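Local coordinates for beta-hydroxyacyl-(Acyl-carrier-protein) dehydratase FabA/FabZ (Xenorhabdus doucetiae, PDB 6QSR) that probably acts as a hotdog-fold dehydratase, a lyase working on 3-hydroxyacyl chains in the biosynthesis of aryl polyene pigments, at residues E144-I147 / T152-V155; N132-L135 / G141-E144; M38-Q43 / S65-Q70. All coordinates share one frame; numbering follows the deposited sequence.

Overall arrangement
Two of the three contacts are built from strand pairing, the third from side-chain packing between loops. Contacts 1 and 2 are partly buried and dominated by backbone hydrogen bonds. Both use strand 140-149 and share E144, contact 1 pairing its later half with strand 152-162 and contact 2 its earlier half with residues 132-135; each contains a classic beta bulge. Contact 3 is buried and lies on the opposite side of the chain's centre from contact 2, their centres about 24 Å apart. It depends on side chains alone, a phenylalanine ring against a leucine and a methionine, and it reaches the partner chain, which touches neither of the other contacts.

Contact 1. Residues E144-I147 / T152-V155; sequences EGEI and TVLV
The carbonyl oxygen of I147 is gripped by two successive amides of the facing strand, the signature of a classic beta bulge. I147 O receives the N-H of L154, with L154 N at 2.8 Å and in the carbonyl plane. The second bond, from V155 N to I147 O, spans 3.1 Å and comes in on a lone pair in that plane. Together they fix the direction of this one carbonyl, while the extra residue, L154, is taken up in the bulge. The return bond runs from I147 N to V155 O over 3.0 Å; here the donor stands 30° away from the carbonyl plane. V155 O is also approached by CA of E146 at 3.2 Å, a CA-H...O contact that gives this acceptor a second, weaker approach.

I147 and V155 thus form a hydrogen-bonded antiparallel pair whose side chains run alongside one another to the same face, with the two CB atoms 3.9 Å apart. Beside this pair, the side chains of E146 and V153 meet in another way. The E146 chain passes across V153 almost perpendicularly, and CG2 of V153 lies 3.6 Å from the carboxylate carbon CD of E146. With CG of E146 anti to its own nitrogen (chi1 173°) and the chain extended, the aliphatic part passes CG1 of V153 before the carboxylate meets CG2. This is contact between a methyl and a carboxylate at the more exposed margin of the contact.

The contact belongs to the hairpin of strands 140-149 and 152-162 in the hotdog sheet. On the face bearing I147 and V155 lies helix 79-97, with I147 against A79 and M82 and V155 against A79 and M83; V155 also touches V114 and C116 of strand 107-116, while I147 packs on I129 of strand 126-133.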
# COMPACT_ATOMS: atom_id res chain seq x y z
N GLU B 144 -9.04 11.73 -2.87
CA GLU B 144 -7.93 12.55 -2.36
C GLU B 144 -7.85 12.31 -0.86
O GLU B 144 -8.88 12.04 -0.22
CB GLU B 144 -8.17 14.02 -2.66
CG GLU B 144 -6.95 14.91 -2.46
CD GLU B 144 -7.09 16.27 -3.11
OE1 GLU B 144 -6.06 16.83 -3.53
OE2 GLU B 144 -8.24 16.78 -3.22
N GLY B 145 -6.64 12.40 -0.30
CA GLY B 145 -6.41 11.99 1.08
C GLY B 145 -5.43 12.81 1.89
O GLY B 145 -4.56 13.48 1.34
N GLU B 146 -5.58 12.74 3.21
CA GLU B 146 -4.68 13.40 4.13
C GLU B 146 -4.47 12.53 5.38
O GLU B 146 -5.45 12.00 5.94
CB GLU B 146 -5.29 14.76 4.49
CG GLU B 146 -4.59 15.55 5.58
CD GLU B 146 -5.45 16.72 6.03
OE1 GLU B 146 -5.98 16.66 7.16
OE2 GLU B 146 -5.63 17.66 5.22
N ILE B 147 -3.21 12.36 5.78
CA ILE B 147 -2.86 11.83 7.09
C ILE B 147 -2.36 12.99 7.95
O ILE B 147 -1.45 13.72 7.54
CB ILE B 147 -1.81 10.70 7.04
CG1 ILE B 147 -2.30 9.59 6.10
CG2 ILE B 147 -1.54 10.12 8.43
CD1 ILE B 147 -1.43 8.35 6.07
N THR B 152 -1.82 18.46 12.55
CA THR B 152 -0.68 18.71 11.67
C THR B 152 -0.72 17.73 10.51
O THR B 152 -0.69 16.51 10.73
CB THR B 152 0.66 18.56 12.42
OG1 THR B 152 0.67 19.46 13.52
CG2 THR B 152 1.84 18.87 11.51
N VAL B 153 -0.79 18.26 9.30
CA VAL B 153 -0.84 17.44 8.09
C VAL B 153 0.55 16.86 7.81
O VAL B 153 1.52 17.61 7.66
CB VAL B 153 -1.31 18.26 6.86
CG1 VAL B 153 -1.22 17.44 5.59
CG2 VAL B 153 -2.74 18.77 7.08
N LEU B 154 0.64 15.53 7.74
CA LEU B 154 1.88 14.81 7.48
C LEU B 154 1.97 14.18 6.09
O LEU B 154 3.08 13.97 5.60
CB LEU B 154 2.06 13.70 8.52
CG LEU B 154 2.19 14.14 9.98
CD1 LEU B 154 2.30 12.91 10.85
CD2 LEU B 154 3.38 15.06 10.19
N VAL B 155 0.83 13.84 5.49
CA VAL B 155 0.79 13.23 4.15
C VAL B 155 -0.41 13.79 3.39
O VAL B 155 -1.49 13.95 3.97
CB VAL B 155 0.65 11.69 4.22
CG1 VAL B 155 0.79 11.07 2.83
CG2 VAL B 155 1.67 11.09 5.17

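Contact 2. Residues N132-L135 / G141-E144; sequences NLLL and GSFE
L134 leans over residues 142-144 of the opposing strand, and its atoms trace the contact in order. CB comes to 3.3 Å from the carbonyl oxygen of S142. One bond further, CG lies 3.7 Å from the amide nitrogen of E144, a position reached with chi1 at -55°, which sets CG beside the backbone N of L134. At the tip the branches part: CD1 lies close to both the amide nitrogen of E144 and OG of S142, and CD2 meets CB of E144 at 4.1 Å. That OG has its hydrogen-bonding partner in OD1 of N160.

A classic beta bulge lies behind this course. S142 O accepts from N of L134, at 2.8 Å, and from N of L135. In return S142 N donates to L135 O. Before the bulge, N132 and E144 exchange two bonds, the one from N132 N to E144 O being nearly straight at 175°. Between these pairs, L133 sends CD1 over one face of the F143 ring, 4.0 Å from its centroid and displaced toward the rim, as a CH-pi contact.

The bulge falls where the chain turns a corner at L134, with strand 126-133 before it and the short strand 135-136 after it, both pairing with strand 140-149. On the side of L133 and F143 runs helix 79-97: W90 meets the F143 ring edge-to-face and also touches L133, while I87 packs on F143.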
# COMPACT_ATOMS: atom_id res chain seq x y z
N ASN B 132 -11.37 12.02 0.96
CA ASN B 132 -12.47 12.74 0.31
C ASN B 132 -12.75 12.13 -1.07
O ASN B 132 -11.84 11.99 -1.88
CB ASN B 132 -12.11 14.21 0.10
CG ASN B 132 -11.91 14.96 1.39
OD1 ASN B 132 -12.61 14.72 2.37
ND2 ASN B 132 -10.96 15.89 1.39
N LEU B 133 -14.01 11.80 -1.32
CA LEU B 133 -14.41 11.20 -2.58
C LEU B 133 -14.24 12.18 -3.75
O LEU B 133 -14.72 13.31 -3.68
CB LEU B 133 -15.88 10.75 -2.50
CG LEU B 133 -16.53 10.18 -3.76
CD1 LEU B 133 -15.84 8.91 -4.22
CD2 LEU B 133 -18.02 9.95 -3.51
N LEU B 134 -13.57 11.75 -4.82
CA LEU B 134 -13.53 12.49 -6.08
C LEU B 134 -14.56 11.87 -7.03
O LEU B 134 -15.54 12.52 -7.38
CB LEU B 134 -12.11 12.51 -6.69
CG LEU B 134 -10.99 13.03 -5.78
CD1 LEU B 134 -9.62 12.92 -6.44
CD2 LEU B 134 -11.25 14.46 -5.34
N LEU B 135 -14.35 10.60 -7.40
CA LEU B 135 -15.20 9.86 -8.35
C LEU B 135 -15.37 8.41 -7.89
O LEU B 135 -14.40 7.78 -7.48
CB LEU B 135 -14.56 9.79 -9.73
CG LEU B 135 -14.83 10.84 -10.81
CD1 LEU B 135 -13.78 11.94 -10.80
CD2 LEU B 135 -14.87 10.15 -12.17
N GLY B 141 -12.91 3.54 -7.71
CA GLY B 141 -13.00 4.68 -6.81
C GLY B 141 -11.78 5.57 -6.95
O GLY B 141 -10.68 5.07 -7.16
N SER B 142 -11.99 6.88 -6.83
CA SER B 142 -10.91 7.85 -6.89
C SER B 142 -11.07 8.81 -5.71
O SER B 142 -12.13 9.40 -5.54
CB SER B 142 -10.96 8.61 -8.21
OG SER B 142 -9.86 9.49 -8.31
N PHE B 143 -10.02 8.93 -4.88
CA PHE B 143 -10.09 9.67 -3.62
C PHE B 143 -8.85 10.53 -3.41
O PHE B 143 -7.74 10.09 -3.73
CB PHE B 143 -10.20 8.72 -2.42
CG PHE B 143 -11.55 8.05 -2.27
CD1 PHE B 143 -11.92 7.00 -3.11
CD2 PHE B 143 -12.42 8.43 -1.26
CE1 PHE B 143 -13.16 6.37 -2.96
CE2 PHE B 143 -13.65 7.81 -1.10
CZ PHE B 143 -14.02 6.78 -1.96
N GLU B 144 -9.04 11.73 -2.87
CA GLU B 144 -7.93 12.55 -2.36
C GLU B 144 -7.85 12.31 -0.86
O GLU B 144 -8.88 12.04 -0.22
CB GLU B 144 -8.17 14.02 -2.66
CG GLU B 144 -6.95 14.91 -2.46
CD GLU B 144 -7.09 16.27 -3.11
OE1 GLU B 144 -6.06 16.83 -3.53
OE2 GLU B 144 -8.24 16.78 -3.22

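Contact 3. Residues M38-Q43 / S65-Q70; sequences MVLLEQ and SPFLNQ
L40 and M38 meet the ring of F67 at different places, and these two meetings make up the contact. CD2 of L40 sits over one face, 4.1 Å from the ring centroid and offset toward the rim, in a CH-pi arrangement. CG and CD1 of L40 also touch the ring, CG approaching CE2 of F67 to 3.8 Å. L40 and F67 point at one another, whereas M38 comes in nearly perpendicular to the phenylalanine. The sulfur SD of M38 comes to 3.9 Å from CZ of F67 and lies oblique to the ring, a Met-aromatic contact. Bends at chi2 (-60°) and chi3 (-57°) fold the methionine chain back, which brings SD to the ring although its CB starts off away from it.

A second shell positions these groups. The opposite face of the F67 ring is covered by CB of P66, over its centre, so the ring is held between its own neighbour and L40. F78 meets the F67 ring with the planes inclined at about 50°. On the other loop, the amide of L40 is hydrogen-bonded to OE1 of Q85 in helix 79-97. From the partner chain of the heterocomplex, named AMP-dependent synthetase and ligase, M1 packs against F67 and R30 against M38.

The chemistry is that of apolar surfaces, sulfur and a pi face, which fit by shape rather than by directed bonds. It joins the loop before strand 43-48 to the 3-10 segment 65-67. The geometry is consistent with a buried, largely apolar junction that borders the partner chain, where M1 extends it and R30 brings a longer, charged side chain against M38.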
# COMPACT_ATOMS: atom_id res chain seq x y z
N MET B 38 -3.44 -8.09 8.28
CA MET B 38 -3.43 -7.07 7.21
C MET B 38 -4.53 -6.00 7.30
O MET B 38 -4.90 -5.41 6.29
CB MET B 38 -3.45 -7.76 5.83
CG MET B 38 -2.10 -8.31 5.43
SD MET B 38 -0.82 -7.05 5.33
CE MET B 38 -1.52 -5.91 4.14
N VAL B 39 -5.03 -5.73 8.51
CA VAL B 39 -5.86 -4.55 8.74
C VAL B 39 -4.97 -3.57 9.46
O VAL B 39 -4.51 -3.85 10.57
CB VAL B 39 -7.10 -4.87 9.59
CG1 VAL B 39 -7.88 -3.60 9.92
CG2 VAL B 39 -7.98 -5.88 8.88
N LEU B 40 -4.74 -2.42 8.84
CA LEU B 40 -3.79 -1.43 9.34
C LEU B 40 -4.50 -0.18 9.88
O LEU B 40 -3.90 0.88 9.96
CB LEU B 40 -2.78 -1.07 8.24
CG LEU B 40 -1.61 -2.06 8.09
CD1 LEU B 40 -2.01 -3.30 7.31
CD2 LEU B 40 -0.42 -1.38 7.44
N LEU B 41 -5.76 -0.32 10.28
CA LEU B 41 -6.50 0.75 10.96
C LEU B 41 -7.12 0.17 12.22
O LEU B 41 -7.33 -1.04 12.31
CB LEU B 41 -7.60 1.33 10.06
CG LEU B 41 -7.19 1.79 8.66
CD1 LEU B 41 -8.42 2.07 7.80
CD2 LEU B 41 -6.30 3.01 8.74
N GLU B 42 -7.41 1.03 13.19
CA GLU B 42 -7.97 0.62 14.49
C GLU B 42 -9.37 1.15 14.79
O GLU B 42 -10.12 0.48 15.49
CB GLU B 42 -6.99 1.02 15.60
CG GLU B 42 -5.74 0.16 15.58
CD GLU B 42 -4.64 0.60 16.53
OE1 GLU B 42 -4.56 1.80 16.88
OE2 GLU B 42 -3.82 -0.26 16.92
N GLN B 43 -9.74 2.31 14.26
CA GLN B 43 -10.99 2.96 14.64
C GLN B 43 -11.64 3.70 13.46
O GLN B 43 -10.95 4.47 12.77
CB GLN B 43 -10.67 3.95 15.76
CG GLN B 43 -11.86 4.60 16.44
CD GLN B 43 -12.17 4.03 17.81
OE1 GLN B 43 -12.14 2.81 18.02
NE2 GLN B 43 -12.48 4.91 18.76
N SER B 65 2.25 -2.98 14.48
CA SER B 65 3.51 -3.52 15.04
C SER B 65 4.34 -4.43 14.12
O SER B 65 5.57 -4.32 14.14
CB SER B 65 3.28 -4.17 16.41
OG SER B 65 2.48 -5.33 16.33
N PRO B 66 3.70 -5.27 13.27
CA PRO B 66 4.47 -6.04 12.28
C PRO B 66 5.21 -5.21 11.21
O PRO B 66 6.11 -5.74 10.56
CB PRO B 66 3.41 -6.92 11.60
CG PRO B 66 2.29 -7.00 12.59
CD PRO B 66 2.27 -5.65 13.23
N PHE B 67 4.83 -3.95 11.02
CA PHE B 67 5.36 -3.09 9.95
C PHE B 67 6.35 -2.01 10.43
O PHE B 67 6.80 -1.20 9.62
CB PHE B 67 4.19 -2.46 9.19
CG PHE B 67 3.11 -3.43 8.85
CD1 PHE B 67 3.26 -4.31 7.78
CD2 PHE B 67 1.96 -3.54 9.64
CE1 PHE B 67 2.27 -5.24 7.48
CE2 PHE B 67 0.98 -4.48 9.35
CZ PHE B 67 1.13 -5.32 8.26
N LEU B 68 6.68 -2.01 11.72
CA LEU B 68 7.63 -1.03 12.26
C LEU B 68 9.06 -1.40 11.86
O LEU B 68 9.40 -2.58 11.76
CB LEU B 68 7.55 -0.93 13.78
CG LEU B 68 6.18 -0.72 14.40
CD1 LEU B 68 6.29 -0.66 15.92
CD2 LEU B 68 5.51 0.52 13.84
N ASN B 69 9.88 -0.38 11.62
CA ASN B 69 11.28 -0.57 11.23
C ASN B 69 12.12 -0.83 12.50
O ASN B 69 11.58 -0.85 13.62
CB ASN B 69 11.79 0.64 10.41
CG ASN B 69 11.88 1.92 11.22
OD1 ASN B 69 11.91 1.90 12.44
ND2 ASN B 69 11.93 3.06 10.52
N GLN B 70 13.42 -1.02 12.33
CA GLN B 70 14.30 -1.40 13.45
C GLN B 70 14.36 -0.36 14.59
O GLN B 70 14.72 -0.70 15.73
CB GLN B 70 15.72 -1.73 12.94
CG GLN B 70 16.48 -0.56 12.32
CD GLN B 70 17.67 -1.01 11.48
OE1 GLN B 70 17.52 -1.80 10.56
NE2 GLN B 70 18.84 -0.51 11.81